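Local coordinates for protein RavO (Legionella pneumophila subsp. pneumophila, PDB 6DM4) that uses its SH2 domain, the part described here, to bind a phosphotyrosine peptide of human Shc1, and so probably engages host signalling proteins, at residues A[6-11]-A[73-78]; A[60-65]-A[114-119]; A[82-85]-A[90-93]; A[92-97]-A[102-107]. One frame throughout, in Å; residues are numbered along the deposited sequence. Where two conformers were deposited one is given.

Contact 1: A[6-11]-A[73-78]; sequences YKVMEE and YGINKN
Ile-75, on strand 67-76, reaches Val-8 and Met-9 on helix 4-13 with the two branches of its side chain. From CB the shorter branch ends at once in CG2, which lies 4.1 Å from Val-8 CG1. The longer branch runs through CG1, and an extended chi2 of 162° carries it on to CD1. That methyl makes the closest approach, 3.8 Å to Val-8 CG1, and also comes within 4.4 Å of Met-9 CG. Val-8 meets both branches with one methyl: its CG1 stands opposite its own backbone N (chi1 180°), and the two side chains overlap flank to flank, each running past the other toward the opposite backbone. Met-9 adds a methylene at the margin. Ile-5 and Ile-12, from the same helix, close in on Ile-75 as well.

Lys-7 and Glu-10 keep their polar ends away from the strand. Lys-7 NZ forms a salt bridge with Glu-10 OE1 (2.7 Å), coming in from above the carboxylate plane, and Glu-10 OE2 goes across the dimer to Arg-23 and Tyr-18 of the second subunit.

Between helix and strand, then, only carbon meets carbon. With neither charge nor hydrogen bond to set a direction, the helix is held against the sheet here by dispersion and by the exclusion of water from a small apolar patch.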
# COMPACT_ATOMS: atom_id res chain seq x y z
N TYR A 6 4.74 -5.60 5.17
CA TYR A 6 4.34 -5.29 3.80
C TYR A 6 3.00 -5.92 3.46
O TYR A 6 2.24 -5.35 2.67
CB TYR A 6 5.42 -5.74 2.82
CG TYR A 6 6.77 -5.13 3.12
CD1 TYR A 6 6.98 -3.76 2.96
CD2 TYR A 6 7.82 -5.91 3.56
CE1 TYR A 6 8.22 -3.20 3.23
CE2 TYR A 6 9.06 -5.36 3.84
CZ TYR A 6 9.25 -4.00 3.67
OH TYR A 6 10.48 -3.45 3.94
N LYS A 7 2.68 -7.07 4.05
CA LYS A 7 1.37 -7.66 3.80
C LYS A 7 0.27 -6.85 4.48
O LYS A 7 -0.83 -6.72 3.92
CB LYS A 7 1.34 -9.12 4.27
CG LYS A 7 2.37 -10.01 3.58
CD LYS A 7 2.39 -9.79 2.08
CE LYS A 7 1.12 -10.28 1.40
NZ LYS A 7 1.03 -9.79 0.00
N VAL A 8 0.54 -6.30 5.66
CA VAL A 8 -0.45 -5.45 6.32
C VAL A 8 -0.62 -4.14 5.55
O VAL A 8 -1.74 -3.65 5.38
CB VAL A 8 -0.05 -5.19 7.78
CG1 VAL A 8 -1.07 -4.29 8.47
CG2 VAL A 8 0.09 -6.51 8.54
N MET A 9 0.49 -3.57 5.06
CA MET A 9 0.41 -2.36 4.26
C MET A 9 -0.34 -2.62 2.96
O MET A 9 -1.14 -1.78 2.52
CB MET A 9 1.81 -1.84 3.95
CG MET A 9 2.50 -1.20 5.14
SD MET A 9 4.25 -0.94 4.80
CE MET A 9 4.18 -0.27 3.14
N GLU A 10 -0.10 -3.77 2.33
CA GLU A 10 -0.85 -4.15 1.14
C GLU A 10 -2.34 -4.14 1.42
O GLU A 10 -3.13 -3.58 0.65
CB GLU A 10 -0.39 -5.53 0.65
CG GLU A 10 -0.94 -5.94 -0.72
CD GLU A 10 -0.86 -7.44 -0.97
OE1 GLU A 10 -1.18 -8.21 -0.04
OE2 GLU A 10 -0.48 -7.86 -2.08
N GLU A 11 -2.75 -4.76 2.53
CA GLU A 11 -4.17 -4.85 2.85
C GLU A 11 -4.79 -3.47 3.01
O GLU A 11 -5.93 -3.24 2.59
CB GLU A 11 -4.36 -5.67 4.13
CG GLU A 11 -4.94 -7.06 3.90
CD GLU A 11 -5.06 -7.87 5.19
OE1 GLU A 11 -4.01 -8.31 5.71
OE2 GLU A 11 -6.19 -8.08 5.66
N TYR A 73 -3.04 5.20 13.81
CA TYR A 73 -2.66 3.80 13.94
C TYR A 73 -1.20 3.63 13.54
O TYR A 73 -0.65 4.42 12.77
CB TYR A 73 -3.54 2.89 13.07
CG TYR A 73 -4.99 2.93 13.46
CD1 TYR A 73 -5.46 2.21 14.56
CD2 TYR A 73 -5.90 3.70 12.75
CE1 TYR A 73 -6.79 2.26 14.92
CE2 TYR A 73 -7.22 3.76 13.11
CZ TYR A 73 -7.67 3.04 14.19
OH TYR A 73 -9.00 3.11 14.53
N GLY A 74 -0.58 2.57 14.06
CA GLY A 74 0.80 2.26 13.74
C GLY A 74 0.96 0.78 13.47
O GLY A 74 0.30 -0.06 14.08
N ILE A 75 1.87 0.47 12.54
CA ILE A 75 2.24 -0.90 12.21
C ILE A 75 3.73 -1.05 12.47
O ILE A 75 4.54 -0.29 11.93
CB ILE A 75 1.92 -1.24 10.74
CG1 ILE A 75 0.49 -0.85 10.39
CG2 ILE A 75 2.17 -2.73 10.47
CD1 ILE A 75 0.25 -0.77 8.88
N ASN A 76 4.11 -2.04 13.29
CA ASN A 76 5.52 -2.22 13.59
C ASN A 76 6.17 -3.13 12.54
O ASN A 76 5.51 -3.64 11.63
CB ASN A 76 5.71 -2.73 15.02
CG ASN A 76 5.25 -4.18 15.25
OD1 ASN A 76 5.09 -4.97 14.32
ND2 ASN A 76 5.08 -4.53 16.51
N LYS A 77 7.48 -3.35 12.68
CA LYS A 77 8.25 -4.07 11.67
C LYS A 77 7.75 -5.50 11.47
O LYS A 77 7.88 -6.05 10.38
CB LYS A 77 9.73 -4.09 12.03
CG LYS A 77 10.36 -2.72 12.23
CD LYS A 77 10.61 -2.02 10.90
CE LYS A 77 10.18 -0.56 10.96
NZ LYS A 77 10.91 0.28 9.97
N ASN A 78 7.20 -6.11 12.52
CA ASN A 78 6.69 -7.47 12.42
C ASN A 78 5.19 -7.52 12.15
O ASN A 78 4.57 -8.57 12.36
CB ASN A 78 7.05 -8.26 13.68
CG ASN A 78 8.55 -8.31 13.92
OD1 ASN A 78 9.31 -8.83 13.09
ND2 ASN A 78 8.99 -7.80 15.07

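Contact 2: A[60-65]-A[114-119]; sequences ASFQAS and ELIEKA
Phe-62 and Ala-64, two residues apart on strand 55-64, both point their side chains at the 114-119 part of helix 101-119, and Ile-116 comes down to meet the pair. The Phe-62 ring presents its edge: Ile-116 CG1 lies near the ring plane, 4.5 Å beyond CZ, so the aliphatic chain abuts the rim of the ring and does not cover its face. The other branch of Ile-116 serves Ala-64. Its CG2, placed opposite the backbone N by a chi1 of -63°, stops 4.1 Å from Ala-64 CB. One beta-branched residue thus divides its two arms between two strand residues. The short strand and helix segments run nearly parallel, at 18°, with a closest axis approach of 9.2 Å.

Glu-117 adds to the edge of the patch alongside Ala-64, but it has two conformers, so the approach of its CG to Ala-64 CB at 4.3 Å is doubtful. Lys-113, one helical turn back, forms a salt bridge with Glu-117 OE2 and also donates from NZ to Gln-63 O, which sets a polar link between helix and strand beside the apolar one.

Around this, Ile-109 and Lys-113 carry the packing on Phe-62 further back along the helix, while Phe-39, from the loop before strand 40-43, and Ile-71 on strand 67-76 touch the same ring. Ile-116 reaches His-69 and Leu-120 meets Ala-64, so the last turns of the helix lie against the C-terminal end of strand 55-64 and the start of strand 67-76.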
# COMPACT_ATOMS: atom_id res chain seq x y z
N ALA A 60 -6.93 7.38 10.44
CA ALA A 60 -8.31 7.38 9.99
C ALA A 60 -8.93 8.74 10.27
O ALA A 60 -8.55 9.43 11.21
CB ALA A 60 -9.12 6.29 10.71
N SER A 61 -9.89 9.13 9.43
CA SER A 61 -10.64 10.36 9.63
C SER A 61 -12.10 10.10 9.34
O SER A 61 -12.43 9.31 8.45
CB SER A 61 -10.12 11.50 8.75
OG SER A 61 -8.83 11.91 9.15
N PHE A 62 -12.98 10.74 10.11
CA PHE A 62 -14.41 10.67 9.84
C PHE A 62 -15.04 11.97 10.32
O PHE A 62 -14.40 12.79 10.98
CB PHE A 62 -15.07 9.46 10.51
CG PHE A 62 -14.84 9.37 11.99
CD1 PHE A 62 -15.67 10.03 12.87
CD2 PHE A 62 -13.79 8.61 12.49
CE1 PHE A 62 -15.46 9.95 14.24
CE2 PHE A 62 -13.58 8.53 13.86
CZ PHE A 62 -14.41 9.20 14.73
N GLN A 63 -16.31 12.16 9.96
CA GLN A 63 -17.02 13.39 10.27
C GLN A 63 -18.25 13.08 11.11
O GLN A 63 -19.01 12.16 10.79
CB GLN A 63 -17.43 14.12 8.99
CG GLN A 63 -18.04 15.49 9.23
CD GLN A 63 -18.27 16.26 7.95
OE1 GLN A 63 -17.91 17.44 7.85
NE2 GLN A 63 -18.87 15.61 6.96
N ALA A 64 -18.44 13.85 12.17
CA ALA A 64 -19.67 13.91 12.94
C ALA A 64 -20.21 15.34 12.91
O ALA A 64 -19.65 16.21 12.24
CB ALA A 64 -19.45 13.43 14.38
N SER A 65 -21.29 15.58 13.65
CA SER A 65 -21.92 16.90 13.59
C SER A 65 -21.06 17.99 14.21
O SER A 65 -21.28 19.17 13.93
CB SER A 65 -23.29 16.86 14.28
OG SER A 65 -23.18 16.49 15.64
N GLU A 114 -19.33 5.80 16.45
CA GLU A 114 -20.62 5.62 17.12
C GLU A 114 -20.61 6.23 18.51
O GLU A 114 -21.58 6.89 18.91
CB GLU A 114 -20.96 4.13 17.18
CG GLU A 114 -22.29 3.82 17.84
CD GLU A 114 -22.89 2.52 17.34
OE1 GLU A 114 -22.24 1.84 16.51
OE2 GLU A 114 -24.01 2.17 17.78
N LEU A 115 -19.52 6.03 19.26
CA LEU A 115 -19.41 6.62 20.59
C LEU A 115 -19.48 8.14 20.52
O LEU A 115 -20.15 8.78 21.34
CB LEU A 115 -18.11 6.19 21.27
CG LEU A 115 -18.02 4.78 21.85
CD1 LEU A 115 -16.66 4.58 22.49
CD2 LEU A 115 -19.13 4.54 22.87
N ILE A 116 -18.78 8.73 19.55
CA ILE A 116 -18.78 10.18 19.39
C ILE A 116 -20.19 10.68 19.09
O ILE A 116 -20.68 11.63 19.73
CB ILE A 116 -17.80 10.60 18.27
CG1 ILE A 116 -16.37 10.22 18.63
CG2 ILE A 116 -17.93 12.10 17.98
CD1 ILE A 116 -15.77 11.06 19.73
N GLU A 117 -20.87 10.05 18.13
CA GLU A 117 -22.19 10.51 17.70
C GLU A 117 -23.22 10.39 18.82
O GLU A 117 -24.12 11.23 18.94
CB GLU A 117 -22.65 9.72 16.48
CG GLU A 117 -21.89 10.03 15.20
CD GLU A 117 -22.47 9.30 14.01
OE1 GLU A 117 -23.12 8.25 14.22
OE2 GLU A 117 -22.28 9.77 12.87
N LYS A 118 -23.12 9.34 19.63
CA LYS A 118 -24.10 9.17 20.70
C LYS A 118 -23.87 10.17 21.83
O LYS A 118 -24.83 10.55 22.52
CB LYS A 118 -24.05 7.73 21.24
CG LYS A 118 -25.00 6.79 20.53
CD LYS A 118 -24.46 5.37 20.47
CE LYS A 118 -25.35 4.46 19.64
NZ LYS A 118 -25.48 4.91 18.23
N ALA A 119 -22.63 10.62 22.03
CA ALA A 119 -22.36 11.61 23.06
C ALA A 119 -22.82 13.00 22.65
O ALA A 119 -23.13 13.83 23.51
CB ALA A 119 -20.86 11.63 23.38

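Contact 3: A[82-85]-A[90-93]; sequences FSIN and KVTP
Ser-83 and Thr-92 form an antiparallel hydrogen-bonded pair, Ser-83 N to Thr-92 O at 2.8 Å and Thr-92 N to Ser-83 O at 2.8 Å, flanked by the non-hydrogen-bonded pairs Phe-82 with Pro-93 and Ile-84 with Val-91. A third bond, Asn-85 N to Lys-90 O (3.1 Å, 159° at the hydrogen), continues the pairing toward the turn.

On one face of the sheet Phe-82 lies obliquely across Pro-93, its CE2 3.9 Å from Pro-93 CB. Val-91 fits in beside it, CB 4.1 Å from Phe-82 CB, and on its other flank runs alongside Ile-84, with Val-91 CG1 3.8 Å from Ile-84 CG1. Tyr-55 of strand 55-64 meets the Phe-82 ring edge-to-face. The opposite face carries the small pair: a chi1 of 71° sets Ser-83 OG between its own backbone N and carbonyl carbon, where it comes 3.4 Å from Thr-92 CB.

At the turn, Asn-85 OD1 takes bonds from Ala-87 N and Ser-88 N, which ties down the connecting loop. The bound peptide packs here, its backbone against Asn-85 and a polar side chain against Lys-90. The whole is a beta hairpin that ends the antiparallel sheet of this SH2 domain, its loop end contributing to the peptide-binding surface.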
# COMPACT_ATOMS: atom_id res chain seq x y z
N PHE A 82 -1.43 -1.19 16.07
CA PHE A 82 -1.58 -0.46 17.32
C PHE A 82 -2.38 0.81 17.08
O PHE A 82 -2.23 1.45 16.03
CB PHE A 82 -0.22 -0.08 17.92
CG PHE A 82 0.71 -1.24 18.14
CD1 PHE A 82 1.48 -1.73 17.09
CD2 PHE A 82 0.83 -1.83 19.38
CE1 PHE A 82 2.34 -2.79 17.29
CE2 PHE A 82 1.68 -2.90 19.58
CZ PHE A 82 2.44 -3.38 18.53
N SER A 83 -3.22 1.17 18.04
CA SER A 83 -3.78 2.51 18.11
C SER A 83 -2.82 3.38 18.92
O SER A 83 -2.20 2.91 19.87
CB SER A 83 -5.17 2.50 18.75
OG SER A 83 -5.08 2.22 20.13
N ILE A 84 -2.69 4.64 18.53
CA ILE A 84 -1.64 5.49 19.07
C ILE A 84 -2.25 6.77 19.64
O ILE A 84 -2.94 7.50 18.92
CB ILE A 84 -0.57 5.81 18.02
CG1 ILE A 84 0.23 4.53 17.74
CG2 ILE A 84 0.35 6.91 18.52
CD1 ILE A 84 1.02 4.56 16.47
N ASN A 85 -2.01 7.02 20.92
CA ASN A 85 -2.39 8.28 21.54
C ASN A 85 -1.49 9.39 21.03
O ASN A 85 -0.28 9.39 21.30
CB ASN A 85 -2.28 8.15 23.06
CG ASN A 85 -2.89 9.32 23.79
OD1 ASN A 85 -2.42 10.45 23.68
ND2 ASN A 85 -3.94 9.06 24.56
N LYS A 90 1.98 6.96 23.35
CA LYS A 90 1.87 5.59 23.84
C LYS A 90 1.01 4.76 22.91
O LYS A 90 0.02 5.24 22.34
CB LYS A 90 1.30 5.58 25.26
CG LYS A 90 2.22 6.16 26.33
CD LYS A 90 1.54 6.23 27.69
CE LYS A 90 0.62 7.43 27.81
NZ LYS A 90 -0.78 7.05 28.11
N VAL A 91 1.39 3.50 22.73
CA VAL A 91 0.74 2.61 21.78
C VAL A 91 -0.16 1.63 22.52
O VAL A 91 0.05 1.33 23.70
CB VAL A 91 1.75 1.86 20.89
CG1 VAL A 91 2.61 2.85 20.13
CG2 VAL A 91 2.62 0.94 21.74
N THR A 92 -1.17 1.14 21.82
CA THR A 92 -2.10 0.15 22.35
C THR A 92 -2.37 -0.93 21.31
O THR A 92 -2.87 -0.63 20.22
CB THR A 92 -3.42 0.81 22.78
OG1 THR A 92 -3.19 1.64 23.93
CG2 THR A 92 -4.45 -0.26 23.14
N PRO A 93 -2.05 -2.18 21.61
CA PRO A 93 -2.13 -3.23 20.59
C PRO A 93 -3.56 -3.54 20.17
O PRO A 93 -4.49 -3.48 20.97
CB PRO A 93 -1.47 -4.44 21.26
CG PRO A 93 -1.65 -4.20 22.73
CD PRO A 93 -1.57 -2.70 22.90

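Contact 4: A[92-97]-A[102-107]; sequences TPIDIL and MATLTQ
Thr-104 of helix 101-119 receives the chain as it leaves strand 91-94, in the connection by which this SH2 domain passes from its last strand to its C-terminal helix. Leu-97 N donates to Thr-104 OG1 at 2.7 Å, with 159° at the hydrogen, and the same hydroxyl bonds to Gly-100 O, so two backbone groups fix its position. Ile-96 lies across Thr-104, its CG2 3.6 Å from Thr-104 OG1, leaving the hydroxyl hemmed in by carbon as well.

The methyl of Thr-104 faces the other way along the loop. With OG1 beside the backbone N (chi1 -58°), CG2 stands opposite that N and comes close to Ile-94 CG2, at 3.5 Å; Asp-95 O lies 3.7 Å from the same Thr-104 CG2. Leu-97, meanwhile, swings its own side chain along the helix toward the next turn.

Further out, Ile-94 is held from the sheet side by Leu-81 and Tyr-73 and from the helix by His-108, while Ile-96 packs on Val-101. Gln-107 completes the outer part of the contact: the bend at chi2 (-59°) leads its amide away from Leu-97, and OE1 bonds to Gln-111 NE2. Its aliphatic part is left for Leu-97, with Gln-107 CG lying 3.8 Å from Leu-97 CD1.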
# COMPACT_ATOMS: atom_id res chain seq x y z
N THR A 92 -1.17 1.14 21.82
CA THR A 92 -2.10 0.15 22.35
C THR A 92 -2.37 -0.93 21.31
O THR A 92 -2.87 -0.63 20.22
CB THR A 92 -3.42 0.81 22.78
OG1 THR A 92 -3.19 1.64 23.93
CG2 THR A 92 -4.45 -0.26 23.14
N PRO A 93 -2.05 -2.18 21.61
CA PRO A 93 -2.13 -3.23 20.59
C PRO A 93 -3.56 -3.54 20.17
O PRO A 93 -4.49 -3.48 20.97
CB PRO A 93 -1.47 -4.44 21.26
CG PRO A 93 -1.65 -4.20 22.73
CD PRO A 93 -1.57 -2.70 22.90
N ILE A 94 -3.70 -3.87 18.89
CA ILE A 94 -4.98 -4.24 18.29
C ILE A 94 -4.81 -5.62 17.67
O ILE A 94 -3.97 -5.81 16.79
CB ILE A 94 -5.42 -3.23 17.22
CG1 ILE A 94 -5.81 -1.89 17.86
CG2 ILE A 94 -6.57 -3.78 16.42
CD1 ILE A 94 -6.17 -0.82 16.83
N ASP A 95 -5.61 -6.58 18.13
CA ASP A 95 -5.57 -7.92 17.54
C ASP A 95 -6.44 -7.96 16.30
O ASP A 95 -7.54 -7.40 16.28
CB ASP A 95 -6.05 -8.97 18.55
CG ASP A 95 -7.52 -8.81 18.90
OD1 ASP A 95 -7.85 -7.94 19.74
OD2 ASP A 95 -8.36 -9.54 18.32
N ILE A 96 -5.95 -8.63 15.26
CA ILE A 96 -6.63 -8.63 13.97
C ILE A 96 -7.83 -9.56 14.02
O ILE A 96 -7.71 -10.74 14.37
CB ILE A 96 -5.67 -9.03 12.84
CG1 ILE A 96 -4.49 -8.05 12.77
CG2 ILE A 96 -6.40 -9.10 11.51
CD1 ILE A 96 -4.91 -6.61 12.72
N LEU A 97 -9.00 -9.04 13.64
CA LEU A 97 -10.23 -9.81 13.62
C LEU A 97 -10.17 -10.86 12.51
O LEU A 97 -9.33 -10.77 11.61
CB LEU A 97 -11.42 -8.88 13.43
CG LEU A 97 -11.60 -7.83 14.53
CD1 LEU A 97 -12.85 -6.98 14.30
CD2 LEU A 97 -11.66 -8.50 15.87
N MET A 102 -8.40 -4.80 7.33
CA MET A 102 -9.40 -3.77 7.02
C MET A 102 -10.69 -4.03 7.78
O MET A 102 -11.34 -3.09 8.26
CB MET A 102 -9.67 -3.72 5.52
CG MET A 102 -8.77 -2.77 4.71
SD MET A 102 -8.52 -1.12 5.43
CE MET A 102 -10.21 -0.61 5.75
N ALA A 103 -11.07 -5.30 7.93
CA ALA A 103 -12.22 -5.63 8.76
C ALA A 103 -12.01 -5.18 10.20
O ALA A 103 -12.96 -4.79 10.88
CB ALA A 103 -12.51 -7.13 8.72
N THR A 104 -10.76 -5.20 10.66
CA THR A 104 -10.45 -4.78 12.03
C THR A 104 -10.53 -3.27 12.16
O THR A 104 -11.22 -2.75 13.05
CB THR A 104 -9.06 -5.28 12.43
OG1 THR A 104 -9.02 -6.71 12.32
CG2 THR A 104 -8.75 -4.87 13.86
N LEU A 105 -9.82 -2.55 11.29
CA LEU A 105 -9.84 -1.09 11.33
C LEU A 105 -11.25 -0.55 11.17
O LEU A 105 -11.64 0.39 11.87
CB LEU A 105 -8.93 -0.54 10.23
CG LEU A 105 -7.43 -0.64 10.52
CD1 LEU A 105 -6.62 -0.34 9.26
CD2 LEU A 105 -7.05 0.30 11.66
N THR A 106 -12.05 -1.16 10.29
CA THR A 106 -13.42 -0.71 10.10
C THR A 106 -14.20 -0.77 11.41
O THR A 106 -14.93 0.17 11.75
CB THR A 106 -14.10 -1.55 9.02
OG1 THR A 106 -13.44 -1.34 7.77
CG2 THR A 106 -15.57 -1.16 8.88
N GLN A 107 -14.05 -1.86 12.16
CA GLN A 107 -14.75 -1.97 13.44
C GLN A 107 -14.22 -0.95 14.45
O GLN A 107 -15.01 -0.33 15.17
CB GLN A 107 -14.62 -3.38 14.00
CG GLN A 107 -15.39 -4.41 13.20
CD GLN A 107 -16.87 -4.09 13.13
OE1 GLN A 107 -17.49 -3.77 14.14
NE2 GLN A 107 -17.44 -4.20 11.94

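From the N terminus, helix 4-13 comes first and contact 1 closes a long loop by laying it on strand 67-76. Before that loop is complete, contact 2 has already opened on strand 55-64, so the two cross along the chain; contact 2 closes only at the C-terminal end of helix 101-119. Within its span the short-range contacts follow in series after contact 1: contact 3 turns the hairpin 81-84/91-94, and contact 4 picks up Thr-92 and Pro-93 and leads into the helix. All four reach the one antiparallel sheet. Tyr-73 of contact 1 links two others, touching Ala-60 of contact 2 and Leu-105 of contact 4.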